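Phosphate-specific transport system accessory protein PhoU homolog (Streptococcus pneumoniae, PDB 2I0M) probably takes part in the regulation of phosphate uptake, as a zinc-binding, mainly helical protein that forms homodimers. Local coordinates at residues H120-L125 / E153-Y158; L32-K37 / K102-L107; L127-D132 / I146-K151. All coordinates share one frame; numbering follows the deposited sequence.

Interaction 1. Residues H120-L125 / E153-Y158; sequences HQMGKL and EQIDQY. With ZN (zinc ion), chain B.
Tyr158 lays one face of its ring against the backbone of the facing helix at Met122. The amide N of Met122 stands 4.0 Å above the plane, over the centre of the Tyr158 ring, and on that same face Met122 CA comes to 3.7 Å from Tyr158 CD2. The phenol end carries on to Gln121, where Tyr158 OH meets Gln121 CB at 3.6 Å; beyond CB the glutamine chain bends at chi2 (-56°) and its amide leads away from the contact. Met122 has CG anti to the backbone N (chi1 -179°), and its side chain and that of Tyr158 slide past each other in opposite directions. Met122 CB, CG and SD each pass 3.8 Å from Tyr158 CB, and the methionine goes on to touch Ile187 and Leu190 of helix 177-209.

Leu125 works at the rim of the same ring. Its CD2 lies near the ring plane, 4.1 Å from Tyr158 CE2, and also presses on Gln154 CB at 3.5 Å, where the two side chains cross at about a right angle. Ile155 completes the group of three round this methyl, its CG1 and CD1 resting on Leu125 CG and CD2. No hydrogen bond joins the segments, so the interface rests on van der Waals packing.

Asp156 turns its CB away from this packing, and its OD2 binds zinc at 2.2 Å, together with Glu191 and Asp195 of helix 177-209. Helix 152-168 therefore packs on helix 117-136 through one flank and is tied to helix 177-209 by metal from another. The axes of the segments 120-125 and 153-158 approach to 9.8 Å at 158°, as near-antiparallel neighbours in the up-and-down, zinc-binding helical bundle of the PhoU family.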
loop_
_atom_site.group_PDB
_atom_site.type_symbol
_atom_site.label_atom_id
_atom_site.label_comp_id
_atom_site.label_asym_id
_atom_site.label_seq_id
_atom_site.Cartn_x
_atom_site.Cartn_y
_atom_site.Cartn_z
ATOM N N HIS A 120 17.834 -13.253 0.121
ATOM C CA HIS A 120 18.699 -12.533 1.060
ATOM C C HIS A 120 19.044 -11.164 0.483
ATOM O O HIS A 120 19.108 -10.179 1.206
ATOM C CB HIS A 120 20.011 -13.327 1.332
ATOM C CG HIS A 120 19.837 -14.554 2.184
ATOM N ND1 HIS A 120 20.906 -15.281 2.672
ATOM C CD2 HIS A 120 18.725 -15.166 2.657
ATOM C CE1 HIS A 120 20.460 -16.299 3.386
ATOM N NE2 HIS A 120 19.140 -16.251 3.393
ATOM N N GLN A 121 19.279 -11.115 -0.826
ATOM C CA GLN A 121 19.646 -9.875 -1.503
ATOM C C GLN A 121 18.481 -8.904 -1.584
ATOM O O GLN A 121 18.648 -7.721 -1.302
ATOM C CB GLN A 121 20.217 -10.143 -2.890
ATOM C CG GLN A 121 21.549 -10.891 -2.881
ATOM C CD GLN A 121 22.612 -10.192 -2.062
ATOM O OE1 GLN A 121 22.749 -8.968 -2.122
ATOM N NE2 GLN A 121 23.377 -10.964 -1.291
ATOM N N MET A 122 17.305 -9.412 -1.956
ATOM C CA MET A 122 16.083 -8.621 -1.964
ATOM C C MET A 122 15.843 -8.083 -0.562
ATOM O O MET A 122 15.437 -6.924 -0.387
ATOM C CB MET A 122 14.900 -9.483 -2.429
ATOM C CG MET A 122 13.535 -8.774 -2.500
ATOM S SD MET A 122 12.189 -9.808 -3.142
ATOM C CE MET A 122 12.245 -11.165 -2.035
ATOM N N GLY A 123 16.112 -8.928 0.436
ATOM C CA GLY A 123 15.954 -8.546 1.837
ATOM C C GLY A 123 16.909 -7.455 2.277
ATOM O O GLY A 123 16.492 -6.484 2.909
ATOM N N LYS A 124 18.189 -7.619 1.939
ATOM C CA LYS A 124 19.256 -6.656 2.244
ATOM C C LYS A 124 18.982 -5.271 1.614
ATOM O O LYS A 124 19.233 -4.242 2.246
ATOM C CB LYS A 124 20.638 -7.209 1.797
ATOM C CG LYS A 124 21.217 -8.397 2.650
ATOM C CD LYS A 124 22.470 -9.146 2.009
ATOM C CE LYS A 124 22.833 -10.479 2.776
ATOM N NZ LYS A 124 23.627 -11.657 2.060
ATOM N N LEU A 125 18.472 -5.242 0.382
ATOM C CA LEU A 125 18.168 -3.971 -0.296
ATOM C C LEU A 125 16.939 -3.287 0.319
ATOM O O LEU A 125 16.902 -2.064 0.467
ATOM C CB LEU A 125 18.027 -4.148 -1.820
ATOM C CG LEU A 125 17.660 -2.924 -2.700
ATOM C CD1 LEU A 125 18.719 -1.802 -2.719
ATOM C CD2 LEU A 125 17.346 -3.341 -4.124
ATOM N N GLU A 153 12.854 -0.166 -8.170
ATOM C CA GLU A 153 13.001 -0.848 -9.466
ATOM C C GLU A 153 13.700 -2.197 -9.287
ATOM O O GLU A 153 13.217 -3.211 -9.774
ATOM C CB GLU A 153 13.764 0.016 -10.497
ATOM C CG GLU A 153 13.458 -0.344 -11.976
ATOM C CD GLU A 153 14.399 0.318 -13.013
ATOM O OE1 GLU A 153 15.159 1.257 -12.672
ATOM O OE2 GLU A 153 14.377 -0.101 -14.194
ATOM N N GLN A 154 14.817 -2.204 -8.559
ATOM C CA GLN A 154 15.575 -3.435 -8.305
ATOM C C GLN A 154 14.800 -4.489 -7.501
ATOM O O GLN A 154 14.885 -5.689 -7.798
ATOM C CB GLN A 154 16.916 -3.134 -7.629
ATOM C CG GLN A 154 17.981 -2.624 -8.573
ATOM C CD GLN A 154 18.090 -1.108 -8.575
ATOM O OE1 GLN A 154 17.597 -0.438 -9.493
ATOM N NE2 GLN A 154 18.748 -0.554 -7.544
ATOM N N ILE A 155 14.069 -4.041 -6.482
ATOM C CA ILE A 155 13.232 -4.936 -5.687
ATOM C C ILE A 155 12.125 -5.591 -6.516
ATOM O O ILE A 155 11.855 -6.788 -6.357
ATOM C CB ILE A 155 12.752 -4.267 -4.381
ATOM C CG1 ILE A 155 13.833 -4.497 -3.310
ATOM C CG2 ILE A 155 11.441 -4.857 -3.882
ATOM C CD1 ILE A 155 13.897 -3.463 -2.309
ATOM N N ASP A 156 11.529 -4.815 -7.423
ATOM C CA ASP A 156 10.583 -5.335 -8.399
ATOM C C ASP A 156 11.208 -6.422 -9.277
ATOM O O ASP A 156 10.582 -7.449 -9.534
ATOM C CB ASP A 156 10.017 -4.196 -9.255
ATOM C CG ASP A 156 8.971 -3.368 -8.512
ATOM O OD1 ASP A 156 8.567 -2.297 -9.035
ATOM O OD2 ASP A 156 8.552 -3.787 -7.405
ATOM N N GLN A 157 12.440 -6.188 -9.726
ATOM C CA GLN A 157 13.198 -7.161 -10.517
ATOM C C GLN A 157 13.467 -8.438 -9.726
ATOM O O GLN A 157 13.292 -9.535 -10.236
ATOM C CB GLN A 157 14.503 -6.547 -11.014
ATOM C CG GLN A 157 14.292 -5.483 -12.076
ATOM C CD GLN A 157 15.535 -4.638 -12.367
ATOM O OE1 GLN A 157 15.436 -3.594 -13.013
ATOM N NE2 GLN A 157 16.701 -5.085 -11.901
ATOM N N TYR A 158 13.867 -8.290 -8.475
ATOM C CA TYR A 158 13.943 -9.429 -7.569
ATOM C C TYR A 158 12.584 -10.107 -7.454
ATOM O O TYR A 158 12.499 -11.328 -7.495
ATOM C CB TYR A 158 14.426 -9.020 -6.172
ATOM C CG TYR A 158 15.902 -8.709 -6.054
ATOM C CD1 TYR A 158 16.871 -9.621 -6.467
ATOM C CD2 TYR A 158 16.329 -7.511 -5.483
ATOM C CE1 TYR A 158 18.230 -9.338 -6.340
ATOM C CE2 TYR A 158 17.688 -7.215 -5.342
ATOM C CZ TYR A 158 18.633 -8.131 -5.777
ATOM O OH TYR A 158 19.969 -7.832 -5.643
HETATM ZN ZN ZN B . 7.712 -2.483 -5.832
#

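Interaction 2. Residues L32-K37 / K102-L107; sequences LALASK and KAVLQL
Val104 points its isopropyl group at the last turn of helix 5-35 and splits it between two residues. CG2 sits over Leu34, 3.8 Å from Leu34 CA and close to its CB and CG as well, while CG1, anti to the backbone N (chi1 167°), reaches Ala33 O at 3.7 Å. Leu34 then meets Leu107 methyl to methyl, with Leu34 CD2 at 4.2 Å from Leu107 CD1. That same CD1 touches Lys37 CE at 3.9 Å, where the lysine chain crosses the leucine at about a right angle.

Lys37 is placed by its own turn. Two residues past the end of helix 5-35, it is the first to leave helical backbone angles and has positive phi; its side chain folds back, bent at chi2 and chi3, and NZ gives a hydrogen bond to Leu34 O at 3.1 Å, with a C=O...N angle of 160°. Tyr183 OH is a second partner of NZ. One residue earlier, Ser36 offers both N and OG to Leu32 O.

Around this buried junction, helix 39-66 touches Ala33 through Met41, helix 117-136 reaches Leu34 through Leu119, and helix 177-209 meets Leu107 through Tyr183.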
loop_
_atom_site.group_PDB
_atom_site.type_symbol
_atom_site.label_atom_id
_atom_site.label_comp_id
_atom_site.label_asym_id
_atom_site.label_seq_id
_atom_site.Cartn_x
_atom_site.Cartn_y
_atom_site.Cartn_z
ATOM N N LEU A 32 16.035 -12.471 9.712
ATOM C CA LEU A 32 16.867 -13.389 10.486
ATOM C C LEU A 32 16.064 -14.618 10.897
ATOM O O LEU A 32 16.559 -15.737 10.779
ATOM C CB LEU A 32 17.496 -12.703 11.719
ATOM C CG LEU A 32 18.078 -13.565 12.859
ATOM C CD1 LEU A 32 19.256 -14.467 12.422
ATOM C CD2 LEU A 32 18.477 -12.697 14.051
ATOM N N ALA A 33 14.834 -14.422 11.376
ATOM C CA ALA A 33 13.971 -15.562 11.701
ATOM C C ALA A 33 13.741 -16.463 10.483
ATOM O O ALA A 33 13.556 -17.667 10.639
ATOM C CB ALA A 33 12.642 -15.115 12.306
ATOM N N LEU A 34 13.783 -15.874 9.287
ATOM C CA LEU A 34 13.628 -16.596 8.021
ATOM C C LEU A 34 14.892 -17.351 7.620
ATOM O O LEU A 34 14.804 -18.499 7.192
ATOM C CB LEU A 34 13.267 -15.626 6.887
ATOM C CG LEU A 34 12.532 -16.082 5.620
ATOM C CD1 LEU A 34 12.850 -15.126 4.492
ATOM C CD2 LEU A 34 12.829 -17.503 5.173
ATOM N N ALA A 35 16.050 -16.692 7.722
ATOM C CA ALA A 35 17.338 -17.306 7.389
ATOM C C ALA A 35 17.651 -18.478 8.309
ATOM O O ALA A 35 18.141 -19.509 7.854
ATOM C CB ALA A 35 18.467 -16.279 7.447
ATOM N N SER A 36 17.359 -18.314 9.597
ATOM C CA SER A 36 17.680 -19.322 10.593
ATOM C C SER A 36 16.517 -20.261 10.908
ATOM O O SER A 36 16.648 -21.135 11.765
ATOM C CB SER A 36 18.207 -18.663 11.875
ATOM O OG SER A 36 17.222 -17.873 12.505
ATOM N N LYS A 37 15.388 -20.087 10.220
ATOM C CA LYS A 37 14.186 -20.910 10.452
ATOM C C LYS A 37 13.767 -20.937 11.928
ATOM O O LYS A 37 13.374 -21.979 12.461
ATOM C CB LYS A 37 14.380 -22.342 9.913
ATOM C CG LYS A 37 13.841 -22.572 8.501
ATOM C CD LYS A 37 14.788 -22.041 7.438
ATOM C CE LYS A 37 14.029 -21.549 6.221
ATOM N NZ LYS A 37 14.946 -20.901 5.243
ATOM N N LYS A 102 4.825 -15.054 9.872
ATOM C CA LYS A 102 3.771 -16.076 9.749
ATOM C C LYS A 102 4.098 -17.141 8.700
ATOM O O LYS A 102 3.860 -18.323 8.923
ATOM C CB LYS A 102 2.409 -15.454 9.441
ATOM C CG LYS A 102 1.942 -14.426 10.450
ATOM C CD LYS A 102 0.529 -13.973 10.141
ATOM C CE LYS A 102 0.138 -12.776 10.988
ATOM N NZ LYS A 102 -1.336 -12.583 10.983
ATOM N N ALA A 103 4.642 -16.719 7.561
ATOM C CA ALA A 103 5.069 -17.656 6.525
ATOM C C ALA A 103 6.188 -18.595 7.014
ATOM O O ALA A 103 6.274 -19.733 6.570
ATOM C CB ALA A 103 5.497 -16.908 5.271
ATOM N N VAL A 104 7.033 -18.108 7.926
ATOM C CA VAL A 104 8.109 -18.904 8.519
ATOM C C VAL A 104 7.551 -20.044 9.372
ATOM O O VAL A 104 8.175 -21.094 9.485
ATOM C CB VAL A 104 9.105 -18.020 9.339
ATOM C CG1 VAL A 104 10.032 -18.875 10.216
ATOM C CG2 VAL A 104 9.922 -17.117 8.407
ATOM N N LEU A 105 6.375 -19.835 9.958
ATOM C CA LEU A 105 5.706 -20.863 10.767
ATOM C C LEU A 105 5.093 -21.961 9.899
ATOM O O LEU A 105 4.817 -23.060 10.376
ATOM C CB LEU A 105 4.603 -20.248 11.634
ATOM C CG LEU A 105 4.899 -19.111 12.611
ATOM C CD1 LEU A 105 3.594 -18.667 13.261
ATOM C CD2 LEU A 105 5.905 -19.532 13.661
ATOM N N GLN A 106 4.884 -21.648 8.628
ATOM C CA GLN A 106 4.263 -22.566 7.689
ATOM C C GLN A 106 5.312 -23.337 6.894
ATOM O O GLN A 106 4.980 -24.262 6.138
ATOM C CB GLN A 106 3.311 -21.804 6.758
ATOM C CG GLN A 106 2.198 -21.038 7.482
ATOM C CD GLN A 106 1.237 -21.960 8.221
ATOM O OE1 GLN A 106 0.323 -22.528 7.627
ATOM N NE2 GLN A 106 1.440 -22.106 9.524
ATOM N N LEU A 107 6.577 -22.962 7.077
ATOM C CA LEU A 107 7.672 -23.625 6.382
ATOM C C LEU A 107 7.959 -25.023 6.936
ATOM O O LEU A 107 7.994 -25.238 8.151
ATOM C CB LEU A 107 8.939 -22.765 6.386
ATOM C CG LEU A 107 8.961 -21.541 5.457
ATOM C CD1 LEU A 107 10.288 -20.800 5.568
ATOM C CD2 LEU A 107 8.686 -21.925 4.006
#

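Interaction 3. Residues L127-D132 / I146-K151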
loop_
_atom_site.group_PDB
_atom_site.type_symbol
_atom_site.label_atom_id
_atom_site.label_comp_id
_atom_site.label_asym_id
_atom_site.label_seq_id
_atom_site.Cartn_x
_atom_site.Cartn_y
_atom_site.Cartn_z
ATOM N N LEU A 127 16.032 -3.600 3.566
ATOM C CA LEU A 127 16.524 -3.051 4.826
ATOM C C LEU A 127 17.302 -1.752 4.628
ATOM O O LEU A 127 17.074 -0.786 5.348
ATOM C CB LEU A 127 17.404 -4.061 5.545
ATOM C CG LEU A 127 16.716 -5.287 6.152
ATOM C CD1 LEU A 127 17.756 -6.085 6.963
ATOM C CD2 LEU A 127 15.551 -4.881 7.038
ATOM N N SER A 128 18.208 -1.717 3.657
ATOM C CA SER A 128 19.082 -0.566 3.542
ATOM C C SER A 128 18.316 0.646 3.027
ATOM O O SER A 128 18.622 1.770 3.394
ATOM C CB SER A 128 20.330 -0.868 2.712
ATOM O OG SER A 128 20.048 -0.833 1.337
ATOM N N MET A 129 17.298 0.399 2.213
ATOM C CA MET A 129 16.358 1.434 1.772
ATOM C C MET A 129 15.709 2.124 2.972
ATOM O O MET A 129 15.645 3.358 3.006
ATOM C CB MET A 129 15.286 0.848 0.845
ATOM C CG MET A 129 15.654 0.759 -0.661
ATOM S SD MET A 129 14.416 -0.203 -1.637
ATOM C CE MET A 129 13.104 0.999 -1.743
ATOM N N LEU A 130 15.240 1.351 3.961
ATOM C CA LEU A 130 14.628 1.950 5.147
ATOM C C LEU A 130 15.654 2.683 6.008
ATOM O O LEU A 130 15.374 3.774 6.507
ATOM C CB LEU A 130 13.901 0.904 5.990
ATOM C CG LEU A 130 13.161 1.417 7.226
ATOM C CD1 LEU A 130 12.140 2.523 6.838
ATOM C CD2 LEU A 130 12.452 0.279 7.944
ATOM N N ALA A 131 16.826 2.084 6.193
ATOM C CA ALA A 131 17.890 2.691 6.997
ATOM C C ALA A 131 18.343 4.015 6.379
ATOM O O ALA A 131 18.559 5.004 7.082
ATOM C CB ALA A 131 19.059 1.733 7.140
ATOM N N ASP A 132 18.493 4.019 5.060
ATOM C CA ASP A 132 18.761 5.255 4.313
ATOM C C ASP A 132 17.660 6.302 4.513
ATOM O O ASP A 132 17.944 7.450 4.832
ATOM C CB ASP A 132 18.960 4.961 2.822
ATOM C CG ASP A 132 20.277 4.217 2.534
ATOM O OD1 ASP A 132 21.147 4.080 3.424
ATOM O OD2 ASP A 132 20.438 3.756 1.387
ATOM N N ILE A 146 14.245 10.755 -3.413
ATOM C CA ILE A 146 14.088 10.293 -4.795
ATOM C C ILE A 146 15.071 9.169 -5.157
ATOM O O ILE A 146 14.666 8.166 -5.765
ATOM C CB ILE A 146 14.216 11.465 -5.795
ATOM C CG1 ILE A 146 13.013 12.405 -5.662
ATOM C CG2 ILE A 146 14.369 10.954 -7.233
ATOM C CD1 ILE A 146 13.166 13.729 -6.389
ATOM N N SER A 147 16.345 9.330 -4.787
ATOM C CA SER A 147 17.330 8.279 -5.019
ATOM C C SER A 147 16.980 6.967 -4.277
ATOM O O SER A 147 17.129 5.882 -4.846
ATOM C CB SER A 147 18.755 8.759 -4.712
ATOM O OG SER A 147 18.890 9.062 -3.333
ATOM N N ILE A 148 16.477 7.067 -3.043
ATOM C CA ILE A 148 15.993 5.882 -2.308
ATOM C C ILE A 148 14.815 5.176 -2.997
ATOM O O ILE A 148 14.829 3.943 -3.156
ATOM C CB ILE A 148 15.633 6.214 -0.839
ATOM C CG1 ILE A 148 16.897 6.635 -0.064
ATOM C CG2 ILE A 148 14.929 5.016 -0.150
ATOM C CD1 ILE A 148 16.601 7.405 1.194
ATOM N N ALA A 149 13.810 5.960 -3.403
ATOM C CA ALA A 149 12.629 5.446 -4.108
ATOM C C ALA A 149 13.013 4.665 -5.352
ATOM O O ALA A 149 12.395 3.646 -5.650
ATOM C CB ALA A 149 11.658 6.583 -4.477
ATOM N N GLN A 150 14.029 5.153 -6.066
ATOM C CA GLN A 150 14.503 4.557 -7.322
ATOM C C GLN A 150 15.008 3.118 -7.190
ATOM O O GLN A 150 14.890 2.331 -8.130
ATOM C CB GLN A 150 15.608 5.425 -7.927
ATOM C CG GLN A 150 15.096 6.698 -8.573
ATOM C CD GLN A 150 16.211 7.602 -9.070
ATOM O OE1 GLN A 150 17.283 7.697 -8.456
ATOM N NE2 GLN A 150 15.959 8.280 -10.191
ATOM N N LYS A 151 15.576 2.785 -6.030
ATOM C CA LYS A 151 16.039 1.414 -5.753
ATOM C C LYS A 151 14.922 0.365 -5.721
ATOM O O LYS A 151 15.200 -0.827 -5.750
ATOM C CB LYS A 151 16.853 1.363 -4.464
ATOM C CG LYS A 151 18.169 2.110 -4.563
ATOM C CD LYS A 151 18.889 2.119 -3.221
ATOM C CE LYS A 151 20.238 2.815 -3.343
ATOM N NZ LYS A 151 21.150 2.348 -2.271
#
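Met129 and Asp132 meet Ile148 and Lys151 across a helical hairpin, in which the chain leaves helix 117-136, turns, and comes back as helix 142-150 within the C-terminal PhoU region. Ile148 spreads its two branches over successive turns of the facing helix. Its CG2 touches Met129 O at 3.6 Å, and CD1, at the end of the other branch, packs 3.8 Å from Asp132 CB. Met129 runs alongside Lys151 in the opposite sense, with both CG and SD of Met129 at 4.0 Å from Lys151 CB. A bend at chi3 (76°) then carries Met129 CE to 3.7 Å from Ile148 O.

Lys151 keeps its chain extended beyond CG and crosses Asp132 at about a right angle, bringing NZ to 4.0 Å from Asp132 OD2, a long salt bridge. Farther out, Ile148 also touches Cys201 of helix 177-209, and Lys151 immediately precedes Asp152, a zinc ligand; the Met129 side chain lies about 8 Å from a bound zinc ion.

The chemistry is therefore mixed. Buried Met129 and Ile148 pack on each other's carbonyl oxygens and on the aliphatic parts of Lys151 and Asp132, whose charged ends add an attraction at the more exposed border. At that separation, with no hydrogen bond between the segments, the charges probably contribute a modest electrostatic pull and impose little directional constraint.

How the interactions relate
Along the chain, interaction 2 closes before the other two begin; interaction 3 then falls within the span bounded by interaction 1. Interactions 1 and 3 share helix 117-136, their centres 11 Å apart, and face helices 152-168 and 142-150, which follow one another. They touch directly, Ile155 CD1 lying 3.4 Å from Met129 SD, so they form one continuous seam in the second PhoU region, close to zinc. Interaction 2 belongs to the first PhoU region, its centre 18 Å from that of interaction 1 and 25 Å from that of interaction 3. His120 NE2, 4.1 Å from Ala35 CB, marks one of the places where the two regions meet.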